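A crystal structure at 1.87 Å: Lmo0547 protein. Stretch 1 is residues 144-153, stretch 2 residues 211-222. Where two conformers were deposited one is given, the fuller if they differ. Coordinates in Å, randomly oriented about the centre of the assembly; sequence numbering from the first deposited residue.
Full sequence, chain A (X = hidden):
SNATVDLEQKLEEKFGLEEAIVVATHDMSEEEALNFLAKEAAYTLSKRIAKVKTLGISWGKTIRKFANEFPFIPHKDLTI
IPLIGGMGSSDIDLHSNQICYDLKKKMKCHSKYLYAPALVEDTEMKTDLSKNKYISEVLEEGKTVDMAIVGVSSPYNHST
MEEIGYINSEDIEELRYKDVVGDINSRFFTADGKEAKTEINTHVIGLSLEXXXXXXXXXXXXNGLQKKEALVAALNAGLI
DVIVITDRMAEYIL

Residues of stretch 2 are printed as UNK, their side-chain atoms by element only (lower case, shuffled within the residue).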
# COMPACT_ATOMS: atom_id res chain seq x y z
N THR A 144 4.69 4.73 -13.78
CA THR A 144 3.88 4.35 -14.96
C THR A 144 3.20 3.04 -14.91
O THR A 144 2.66 2.57 -15.90
CB THR A 144 4.74 4.51 -16.23
OG1 THR A 144 5.85 3.61 -16.17
CG2 THR A 144 5.22 5.92 -16.33
N VAL A 145 3.11 2.39 -13.73
CA VAL A 145 2.44 1.08 -13.68
C VAL A 145 0.97 1.23 -13.97
O VAL A 145 0.40 2.28 -13.70
CB VAL A 145 2.67 0.34 -12.31
CG1 VAL A 145 4.18 0.05 -12.10
CG2 VAL A 145 2.13 1.15 -11.16
N ASP A 146 0.37 0.17 -14.49
CA ASP A 146 -1.06 0.12 -14.81
C ASP A 146 -1.87 0.12 -13.51
O ASP A 146 -3.00 0.63 -13.43
CB ASP A 146 -1.40 -1.16 -15.58
CG ASP A 146 -0.90 -1.17 -17.06
OD1 ASP A 146 -0.58 -0.13 -17.66
OD2 ASP A 146 -0.80 -2.29 -17.58
N MSE A 147 -1.33 -0.63 -12.53
CA MSE A 147 -2.00 -0.76 -11.23
C MSE A 147 -1.05 -0.85 -10.12
O MSE A 147 0.06 -1.35 -10.30
CB MSE A 147 -2.79 -2.09 -11.35
CG MSE A 147 -3.22 -2.84 -10.13
SE MSE A 147 -3.99 -4.58 -10.84
CE MSE A 147 -4.40 -4.79 -9.05
N ALA A 148 -1.49 -0.49 -8.90
CA ALA A 148 -0.57 -0.55 -7.74
C ALA A 148 -1.36 -1.15 -6.57
O ALA A 148 -2.56 -0.90 -6.47
CB ALA A 148 -0.06 0.82 -7.39
N ILE A 149 -0.70 -1.91 -5.72
CA ILE A 149 -1.30 -2.46 -4.52
C ILE A 149 -0.54 -1.88 -3.34
O ILE A 149 0.69 -2.01 -3.24
CB ILE A 149 -1.24 -3.97 -4.49
CG1 ILE A 149 -1.98 -4.48 -5.74
CG2 ILE A 149 -1.80 -4.51 -3.14
CD1 ILE A 149 -1.92 -5.99 -5.92
N VAL A 150 -1.29 -1.25 -2.42
CA VAL A 150 -0.68 -0.58 -1.27
C VAL A 150 -1.46 -0.98 0.00
O VAL A 150 -2.62 -1.42 -0.06
CB VAL A 150 -0.67 0.97 -1.42
CG1 VAL A 150 0.08 1.39 -2.63
CG2 VAL A 150 -2.09 1.50 -1.43
N GLY A 151 -0.78 -0.85 1.14
CA GLY A 151 -1.43 -0.87 2.47
C GLY A 151 -1.70 0.55 2.96
O GLY A 151 -1.12 1.52 2.50
N VAL A 152 -2.53 0.69 3.98
CA VAL A 152 -2.73 2.00 4.58
C VAL A 152 -2.42 1.79 6.07
O VAL A 152 -2.88 0.82 6.69
CB VAL A 152 -4.17 2.55 4.43
CG1 VAL A 152 -4.27 3.94 5.06
CG2 VAL A 152 -4.58 2.59 2.99
N SER A 153 -1.62 2.66 6.66
CA SER A 153 -1.29 2.45 8.07
C SER A 153 -1.39 3.74 8.86
O SER A 153 -1.62 4.80 8.31
CB SER A 153 0.10 1.84 8.18
OG SER A 153 0.32 1.48 9.55
N UNK A 211 2.19 11.07 -7.13
CA UNK A 211 2.48 10.06 -8.13
C UNK A 211 1.50 8.91 -8.05
O UNK A 211 1.08 8.41 -9.06
o UNK A 211 7.05 11.41 -8.38
c UNK A 211 4.86 10.62 -8.53
c UNK A 211 6.28 10.48 -8.03
o UNK A 211 6.61 9.53 -7.28
c UNK A 211 3.87 9.57 -8.01
N UNK A 212 1.16 8.47 -6.84
CA UNK A 212 0.23 7.41 -6.66
C UNK A 212 -1.15 7.78 -7.21
O UNK A 212 -1.84 6.95 -7.82
c UNK A 212 -1.12 5.94 -3.27
c UNK A 212 0.12 7.04 -5.17
c UNK A 212 -0.20 4.56 -5.17
c UNK A 212 -0.81 5.89 -4.76
N UNK A 213 -1.55 9.03 -7.00
CA UNK A 213 -2.82 9.48 -7.46
C UNK A 213 -2.92 9.44 -9.01
O UNK A 213 -4.00 9.31 -9.54
c UNK A 213 -3.09 10.89 -6.92
c UNK A 213 -6.33 12.84 -6.17
n UNK A 213 -6.93 12.90 -7.54
c UNK A 213 -4.56 11.22 -6.87
c UNK A 213 -4.82 12.56 -6.19
N UNK A 214 -1.81 9.47 -9.71
CA UNK A 214 -1.81 9.39 -11.14
C UNK A 214 -1.84 7.95 -11.70
O UNK A 214 -2.00 7.75 -12.89
c UNK A 214 -0.86 11.65 -11.69
n UNK A 214 0.23 12.38 -11.58
c UNK A 214 -0.64 10.16 -11.70
o UNK A 214 -2.00 12.15 -11.80
N UNK A 215 -1.69 6.96 -10.85
CA UNK A 215 -1.74 5.57 -11.32
C UNK A 215 -3.23 5.24 -11.58
O UNK A 215 -4.06 5.59 -10.77
c UNK A 215 0.41 4.81 -10.26
c UNK A 215 -1.40 3.16 -10.58
c UNK A 215 1.09 4.05 -9.12
c UNK A 215 -1.11 4.62 -10.28
N UNK A 216 -3.54 4.60 -12.72
CA UNK A 216 -4.95 4.42 -13.09
C UNK A 216 -5.75 3.65 -12.06
O UNK A 216 -6.93 4.04 -11.82
c UNK A 216 -4.89 3.65 -14.41
c UNK A 216 -3.61 4.08 -15.00
c UNK A 216 -2.66 4.30 -13.86
N UNK A 217 -5.18 2.58 -11.50
CA UNK A 217 -5.90 1.80 -10.50
C UNK A 217 -5.01 1.54 -9.32
O UNK A 217 -4.05 0.75 -9.39
c UNK A 217 -7.20 -0.32 -9.96
c UNK A 217 -6.39 0.46 -11.03
o UNK A 217 -7.17 0.64 -12.24
N UNK A 218 -5.34 2.13 -8.20
CA UNK A 218 -4.59 1.90 -6.96
C UNK A 218 -5.54 1.10 -6.05
O UNK A 218 -6.68 1.53 -5.76
c UNK A 218 -4.21 3.21 -6.26
c UNK A 218 -3.23 3.98 -7.10
c UNK A 218 -3.66 2.92 -4.85
N UNK A 219 -5.07 -0.08 -5.64
CA UNK A 219 -5.80 -0.94 -4.77
C UNK A 219 -5.23 -0.88 -3.38
O UNK A 219 -4.01 -1.02 -3.23
c UNK A 219 -5.65 -2.39 -5.24
c UNK A 219 -6.47 -3.28 -4.31
c UNK A 219 -6.11 -2.51 -6.67
N UNK A 220 -6.07 -0.64 -2.38
CA UNK A 220 -5.63 -0.66 -1.01
C UNK A 220 -6.27 -1.80 -0.23
O UNK A 220 -7.52 -2.13 -0.37
c UNK A 220 -5.92 0.67 -0.35
N UNK A 221 -5.42 -2.42 0.56
CA UNK A 221 -5.80 -3.50 1.48
C UNK A 221 -5.66 -2.97 2.89
O UNK A 221 -4.58 -2.53 3.23
c UNK A 221 -4.85 -5.67 0.23
c UNK A 221 -3.52 -6.40 0.07
c UNK A 221 -5.34 -5.15 -1.08
c UNK A 221 -4.77 -4.62 1.33
N UNK A 222 -6.70 -3.01 3.73
CA UNK A 222 -6.54 -2.51 5.11
C UNK A 222 -7.36 -3.33 6.08
O UNK A 222 -8.45 -3.77 5.76
c UNK A 222 -6.94 -1.06 5.22
O HOH W 1 -5.36 -0.38 -14.29
O HOH W 2 -2.85 -2.17 5.32

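Position 211 has three carbons in a row, the last carrying two oxygens, and reaches nothing on stretch 1: it is Glu-211. At 212, four carbons fork at the second, and one tip lies 4.1 Å from Val-150 CG1, the fit of a leucine; this is Leu-212, whose CD1 makes that approach. Position 213 extends four carbons ending in nitrogen, far from stretch 1, and is Lys-213. Two carbons, the second bearing one oxygen and one nitrogen, identify 214 as an amide, Asn-214; its N bonds to Glu-211 O at 3.1 Å.

The four carbons at 215 fork at the first, one arm being two carbons long, which is the mark of isoleucine. The CA-to-CB bond of Ile-215 points toward stretch 1, and its CD1 packs 3.7 Å from Val-145 CG2 and 3.8 Å from Ala-148 CB. At 216 three carbons close a ring onto the backbone nitrogen, so the residue is Pro-216, whose CD lies 3.7 Å from Val-145 O.

Position 217 has one carbon carrying an oxygen and a methyl: Thr-217. Its OG1 is 2.9 Å from water 1, which donates to Asp-146 O at 2.7 Å and so links the side chain to stretch 1. Positions 218 and 219 each have one carbon carrying two more, the fork of valine. Val-218 sets CG1 4.0 Å from Val-150 CG2, whereas Val-219 directs its side chain to the other face, where CG2 meets Met-147 CE (a selenomethionine) at 3.7 Å. A single carbon at 220 means Ala-220; its CB lies 4.1 Å from both Val-150 CG2 and Val-152 CG2. Four carbons forked at the second make 221 Leu-221, with CD2 4.1 Å from Ile-149 CG2. The lone carbon at 222 is that of Ala-222.

The contact is a pair of neighbouring parallel strands. Ala-148 N donates to Thr-217 O (2.9 Å) and Val-219 N to Ala-148 O (2.8 Å); one step on, Val-150 N donates to Val-219 O (2.8 Å) and Leu-221 N to Val-150 O (3.0 Å). Thus Ala-148 and Val-150 use both N and O across the pair, in the staggered pattern of parallel strands. Before this ladder, the bond from Thr-217 N to Asp-146 O is weak, at 3.5 Å; beyond it, water 2 accepts from Val-152 N (3.2 Å) and donates to Leu-221 O (2.7 Å), bridging strands that have drawn apart. Apolar side chains pack on both faces, with Ile-149 and Val-219 on one and Val-150 and Ala-220 on the other.

Stretch 2 (211-222) ELKNIPTVVALA
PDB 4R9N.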